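Local atomic coordinates of mandelate racemase/muconate lactonizing enzyme family protein (Roseovarius nubinhibens ISM, PDB entry 3U4F), a protein that probably acts as a magnesium-dependent hydro-lyase or related enolase-superfamily enzyme, built as a dimer around a TIM-barrel catalytic domain. Residues Glu244-Leu249 with Ala273-Gln278; Arg267-Arg272 with Ala300-Thr305. One frame throughout, in Å; residues are numbered along the deposited sequence.

Contact 1. Residues Glu244-Leu249 with Ala273-Gln278; sequences EVSEAL and AVDVVQ. With MG (magnesium ion), chain G.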
loop_
_atom_site.group_PDB
_atom_site.type_symbol
_atom_site.label_atom_id
_atom_site.label_comp_id
_atom_site.label_asym_id
_atom_site.label_seq_id
_atom_site.Cartn_x
_atom_site.Cartn_y
_atom_site.Cartn_z
ATOM N N GLU A 244 -16.921 -10.352 13.788
ATOM C CA GLU A 244 -17.845 -11.458 14.054
ATOM C C GLU A 244 -17.224 -12.535 14.942
ATOM O O GLU A 244 -17.881 -13.067 15.857
ATOM C CB GLU A 244 -18.336 -12.102 12.755
ATOM C CG GLU A 244 -19.600 -12.944 13.006
ATOM C CD GLU A 244 -20.054 -13.727 11.781
ATOM O OE1 GLU A 244 -19.773 -13.281 10.632
ATOM O OE2 GLU A 244 -20.689 -14.790 12.006
ATOM N N VAL A 245 -15.967 -12.876 14.670
ATOM C CA VAL A 245 -15.277 -13.880 15.469
ATOM C C VAL A 245 -15.054 -13.429 16.918
ATOM O O VAL A 245 -15.383 -14.171 17.856
ATOM C CB VAL A 245 -13.957 -14.309 14.804
ATOM C CG1 VAL A 245 -13.267 -15.392 15.621
ATOM C CG2 VAL A 245 -14.248 -14.793 13.359
ATOM N N SER A 246 -14.495 -12.223 17.090
ATOM C CA SER A 246 -14.362 -11.574 18.415
ATOM C C SER A 246 -15.667 -11.567 19.169
ATOM O O SER A 246 -15.699 -11.883 20.360
ATOM C CB SER A 246 -13.933 -10.096 18.274
ATOM O OG SER A 246 -12.611 -10.095 17.831
ATOM N N GLU A 247 -16.742 -11.184 18.493
ATOM C CA GLU A 247 -18.054 -11.123 19.177
ATOM C C GLU A 247 -18.576 -12.482 19.638
ATOM O O GLU A 247 -19.244 -12.562 20.680
ATOM C CB GLU A 247 -19.105 -10.365 18.347
ATOM C CG GLU A 247 -18.860 -8.858 18.276
ATOM C CD GLU A 247 -19.776 -8.151 17.269
ATOM O OE1 GLU A 247 -20.078 -8.725 16.195
ATOM O OE2 GLU A 247 -20.200 -7.010 17.548
ATOM N N ALA A 248 -18.289 -13.541 18.877
ATOM C CA ALA A 248 -18.753 -14.889 19.225
ATOM C C ALA A 248 -17.885 -15.610 20.270
ATOM O O ALA A 248 -18.340 -16.578 20.886
ATOM C CB ALA A 248 -18.898 -15.769 17.951
ATOM N N LEU A 249 -16.642 -15.171 20.454
ATOM C CA LEU A 249 -15.703 -15.894 21.336
ATOM C C LEU A 249 -15.340 -15.143 22.617
ATOM O O LEU A 249 -15.295 -13.929 22.631
ATOM C CB LEU A 249 -14.411 -16.252 20.605
ATOM C CG LEU A 249 -14.601 -17.148 19.380
ATOM C CD1 LEU A 249 -13.265 -17.282 18.611
ATOM C CD2 LEU A 249 -15.096 -18.526 19.821
ATOM N N ALA A 273 -12.963 -4.489 16.568
ATOM C CA ALA A 273 -12.917 -5.687 15.788
ATOM C C ALA A 273 -12.013 -6.741 16.450
ATOM O O ALA A 273 -12.186 -7.927 16.214
ATOM C CB ALA A 273 -12.430 -5.370 14.394
ATOM N N VAL A 274 -11.024 -6.298 17.237
ATOM C CA VAL A 274 -10.138 -7.207 17.949
ATOM C C VAL A 274 -10.070 -6.806 19.435
ATOM O O VAL A 274 -10.393 -5.672 19.793
ATOM C CB VAL A 274 -8.676 -7.250 17.369
ATOM C CG1 VAL A 274 -8.640 -7.805 15.948
ATOM C CG2 VAL A 274 -8.041 -5.868 17.388
ATOM N N ASP A 275 -9.620 -7.750 20.261
ATOM C CA ASP A 275 -9.440 -7.543 21.703
ATOM C C ASP A 275 -8.060 -7.027 22.067
ATOM O O ASP A 275 -7.907 -6.373 23.097
ATOM C CB ASP A 275 -9.701 -8.853 22.434
ATOM C CG ASP A 275 -11.097 -9.409 22.133
ATOM O OD1 ASP A 275 -12.113 -8.749 22.509
ATOM O OD2 ASP A 275 -11.171 -10.454 21.459
ATOM N N VAL A 276 -7.066 -7.345 21.236
ATOM C CA VAL A 276 -5.678 -6.906 21.437
ATOM C C VAL A 276 -5.176 -6.422 20.061
ATOM O O VAL A 276 -5.350 -7.127 19.075
ATOM C CB VAL A 276 -4.801 -8.070 21.884
ATOM C CG1 VAL A 276 -3.340 -7.618 22.089
ATOM C CG2 VAL A 276 -5.318 -8.721 23.183
ATOM N N VAL A 277 -4.554 -5.248 20.004
ATOM C CA VAL A 277 -4.012 -4.756 18.734
ATOM C C VAL A 277 -2.529 -5.121 18.572
ATOM O O VAL A 277 -1.763 -5.125 19.550
ATOM C CB VAL A 277 -4.269 -3.240 18.523
ATOM C CG1 VAL A 277 -5.768 -2.939 18.613
ATOM C CG2 VAL A 277 -3.542 -2.386 19.561
ATOM N N GLN A 278 -2.125 -5.403 17.336
ATOM C CA GLN A 278 -0.793 -5.947 17.089
ATOM C C GLN A 278 -0.070 -5.229 15.930
ATOM O O GLN A 278 0.305 -5.854 14.972
ATOM C CB GLN A 278 -0.868 -7.449 16.797
ATOM C CG GLN A 278 -1.473 -8.216 17.958
ATOM C CD GLN A 278 -1.368 -9.684 17.725
ATOM O OE1 GLN A 278 -2.155 -10.233 16.968
ATOM N NE2 GLN A 278 -0.392 -10.343 18.372
HETATM MG MG MG G . -14.863 -11.933 22.243
HETATM O O HOH W 1 -12.924 -12.334 21.538
HETATM O O HOH W 2 -14.511 -9.844 22.057
HETATM O O HOH W 3 -14.173 -11.739 24.278
HETATM O O HOH W 4 -16.813 -11.519 23.110
#

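Contact 2. Residues Arg267-Arg272 with Ala300-Thr305; sequences RMIDMR and AALPVT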
loop_
_atom_site.group_PDB
_atom_site.type_symbol
_atom_site.label_atom_id
_atom_site.label_comp_id
_atom_site.label_asym_id
_atom_site.label_seq_id
_atom_site.Cartn_x
_atom_site.Cartn_y
_atom_site.Cartn_z
ATOM N N ARG A 267 -10.595 2.789 12.216
ATOM C CA ARG A 267 -11.813 2.024 11.926
ATOM C C ARG A 267 -11.852 0.728 12.736
ATOM O O ARG A 267 -12.896 0.380 13.330
ATOM C CB ARG A 267 -11.921 1.754 10.410
ATOM C CG ARG A 267 -13.130 0.935 9.945
ATOM C CD ARG A 267 -13.208 0.818 8.398
ATOM N NE ARG A 267 -14.362 -0.016 8.069
ATOM C CZ ARG A 267 -14.316 -1.279 7.632
ATOM N NH1 ARG A 267 -13.157 -1.880 7.391
ATOM N NH2 ARG A 267 -15.447 -1.942 7.409
HETATM N N MSE A 268 -10.717 0.015 12.773
HETATM C CA MSE A 268 -10.659 -1.297 13.433
HETATM C C MSE A 268 -10.893 -1.137 14.941
HETATM O O MSE A 268 -11.608 -1.931 15.564
HETATM C CB MSE A 268 -9.286 -1.930 13.205
HETATM C CG MSE A 268 -9.151 -3.337 13.798
HETATM SE SE MSE A 268 -7.292 -3.898 14.084
HETATM C CE MSE A 268 -6.457 -3.210 12.411
ATOM N N ILE A 269 -10.300 -0.093 15.509
ATOM C CA ILE A 269 -10.392 0.133 16.961
ATOM C C ILE A 269 -11.794 0.656 17.333
ATOM O O ILE A 269 -12.379 0.201 18.327
ATOM C CB ILE A 269 -9.236 1.041 17.456
ATOM C CG1 ILE A 269 -7.898 0.274 17.354
ATOM C CG2 ILE A 269 -9.494 1.573 18.884
ATOM C CD1 ILE A 269 -6.638 1.116 17.568
ATOM N N ASP A 270 -12.316 1.590 16.536
ATOM C CA ASP A 270 -13.650 2.186 16.771
ATOM C C ASP A 270 -14.764 1.122 16.739
ATOM O O ASP A 270 -15.722 1.189 17.518
ATOM C CB ASP A 270 -13.955 3.255 15.716
ATOM C CG ASP A 270 -13.284 4.609 16.004
ATOM O OD1 ASP A 270 -12.562 4.777 17.026
ATOM O OD2 ASP A 270 -13.493 5.521 15.180
HETATM N N MSE A 271 -14.633 0.126 15.867
HETATM C CA MSE A 271 -15.622 -0.957 15.790
HETATM C C MSE A 271 -15.323 -2.123 16.730
HETATM O O MSE A 271 -16.088 -3.089 16.775
HETATM C CB MSE A 271 -15.736 -1.468 14.349
HETATM C CG MSE A 271 -14.536 -2.233 13.920
HETATM SE SE MSE A 271 -14.469 -2.499 11.965
HETATM C CE MSE A 271 -15.597 -4.000 11.975
ATOM N N ARG A 272 -14.213 -2.029 17.462
ATOM C CA ARG A 272 -13.724 -3.093 18.364
ATOM C C ARG A 272 -13.649 -4.445 17.698
ATOM O O ARG A 272 -14.219 -5.436 18.181
ATOM C CB ARG A 272 -14.583 -3.218 19.622
ATOM C CG ARG A 272 -14.154 -2.306 20.745
ATOM C CD ARG A 272 -14.978 -1.086 20.668
ATOM N NE ARG A 272 -14.767 -0.173 21.786
ATOM C CZ ARG A 272 -14.166 1.009 21.686
ATOM N NH1 ARG A 272 -13.668 1.415 20.521
ATOM N NH2 ARG A 272 -14.070 1.787 22.765
ATOM N N ALA A 300 -9.610 3.168 23.919
ATOM C CA ALA A 300 -10.610 2.110 23.779
ATOM C C ALA A 300 -10.406 0.971 24.785
ATOM O O ALA A 300 -11.086 -0.068 24.701
ATOM C CB ALA A 300 -10.582 1.553 22.333
ATOM N N ALA A 301 -9.449 1.160 25.700
ATOM C CA ALA A 301 -9.048 0.158 26.697
ATOM C C ALA A 301 -8.611 -1.188 26.094
ATOM O O ALA A 301 -8.904 -2.253 26.644
ATOM C CB ALA A 301 -10.151 -0.033 27.785
ATOM N N LEU A 302 -7.875 -1.128 24.975
ATOM C CA LEU A 302 -7.338 -2.321 24.343
ATOM C C LEU A 302 -5.842 -2.373 24.572
ATOM O O LEU A 302 -5.159 -1.350 24.400
ATOM C CB LEU A 302 -7.567 -2.280 22.838
ATOM C CG LEU A 302 -8.845 -2.788 22.153
ATOM C CD1 LEU A 302 -10.042 -3.097 23.058
ATOM C CD2 LEU A 302 -9.191 -2.000 20.876
ATOM N N PRO A 303 -5.325 -3.549 24.929
ATOM C CA PRO A 303 -3.869 -3.677 25.031
ATOM C C PRO A 303 -3.170 -3.797 23.683
ATOM O O PRO A 303 -3.807 -4.135 22.670
ATOM C CB PRO A 303 -3.660 -4.976 25.813
ATOM C CG PRO A 303 -4.936 -5.723 25.681
ATOM C CD PRO A 303 -6.037 -4.768 25.351
ATOM N N VAL A 304 -1.856 -3.582 23.717
ATOM C CA VAL A 304 -1.009 -3.543 22.522
ATOM C C VAL A 304 0.079 -4.606 22.659
ATOM O O VAL A 304 0.914 -4.555 23.569
ATOM C CB VAL A 304 -0.381 -2.159 22.324
ATOM C CG1 VAL A 304 0.544 -2.172 21.085
ATOM C CG2 VAL A 304 -1.463 -1.062 22.223
ATOM N N THR A 305 0.035 -5.593 21.776
ATOM C CA THR A 305 1.002 -6.692 21.780
ATOM C C THR A 305 1.589 -6.760 20.368
ATOM O O THR A 305 1.072 -7.460 19.510
ATOM C CB THR A 305 0.311 -8.035 22.175
ATOM O OG1 THR A 305 -0.171 -7.913 23.517
ATOM C CG2 THR A 305 1.299 -9.185 22.153
#

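Contact 1. Residues Glu244-Leu249 with Ala273-Gln278
Ser-246 sets its OG beside its own backbone N (chi1 -70°), which aims the hydroxyl across the gap at the carbonyl of Ala-273, and a similar torsion in Asp-275 (chi1 -57°) brings its carboxylate close to the helix end. The hydroxyl is the donor in the direct bond: Ser-246 OG lies 2.7 Å from Ala-273 O, above the carbonyl plane by 37°. Asp-275 OD2 stays 3.9 Å from Ser-246 OG, and its strongest protein partner is the backbone N of Val-253. A magnesium ion supplies the second link. It is held by two main-chain carbonyls at the end of helix 239-248, Ser-246 O at 2.1 Å and Leu-249 O at 2.1 Å, in adjacent positions of an octahedron completed by four waters. In the barrel of the enolase superfamily this is the side where helices run into the next strands: helix 239-248 ends just before strand 253-255, and Asp-275 immediately precedes strand 276-277. Two of the waters donate to separate carboxylate oxygens, water 1 to Asp-275 OD2 at 2.6 Å and water 2 to Asp-275 OD1 at 2.7 Å. Asp-275 is therefore a second-shell residue here, reaching the ion through water, with OD2 4.1 Å from the magnesium ion. Its negative charge, added to the carbonyl-rich helix end, would be expected to favour the cation.

Contact 2. Residues Arg267-Arg272 with Ala300-Thr305
Ile-269, in the last turn of helix 262-270, makes the apolar half of the contact through its CG2 methyl. That branch stands anti to the backbone N and reaches Ala-300 CB at 3.6 Å, with Leu-302 CD2 farther off at 4.1 Å. The Ile-269 and Leu-302 side chains run past each other in opposite directions; Ile-269 also packs on Val-277 and on Met-296 of helix 287-299. Arg-272 then ends the helix with positive phi (51°) in a Schellman motif. Ala-301 occupies the equivalent C-prime position behind helix 287-299, so the contact joins the terminations of helices 262-270 and 287-299 on the outside of the TIM barrel. The Arg-272 chain bends sharply at chi2 (95°) and folds back over its own helix end. Its NH1 bonds to Ile-269 O at 2.8 Å, with an N-H...O angle of 132°; Arg-272 N bonds to the same oxygen at 3.0 Å, from the opposite face of the carbonyl plane. Held at NH1, the guanidinium lays one face over the Ala-300 methyl: Arg-272 NH2 is 3.5 Å and Arg-272 CZ 3.7 Å from Ala-300 CB.

Contacts 1 and 2 interlock along the chain, with centres about 9 Å apart: helix 262-270 of contact 2 is followed in the chain, after a short turn, by strand 276-277 of contact 1. Two probable backbone hydrogen bonds join their second segments side by side, Val-277 N to Pro-303 O at 3.0 Å and Val-277 O to Thr-305 N at 2.9 Å. The magnesium ion of contact 1 lies about 9 Å from the Arg-272 side chain of contact 2. It is distinct from the active-site magnesium ion, bound by Asp-205, Glu-231 and Glu-257, which is about 11 Å from the side chain of Val-274. Gln-278 links contact 1 to that site, its NE2 hydrogen-bonded to Glu-231 OE1.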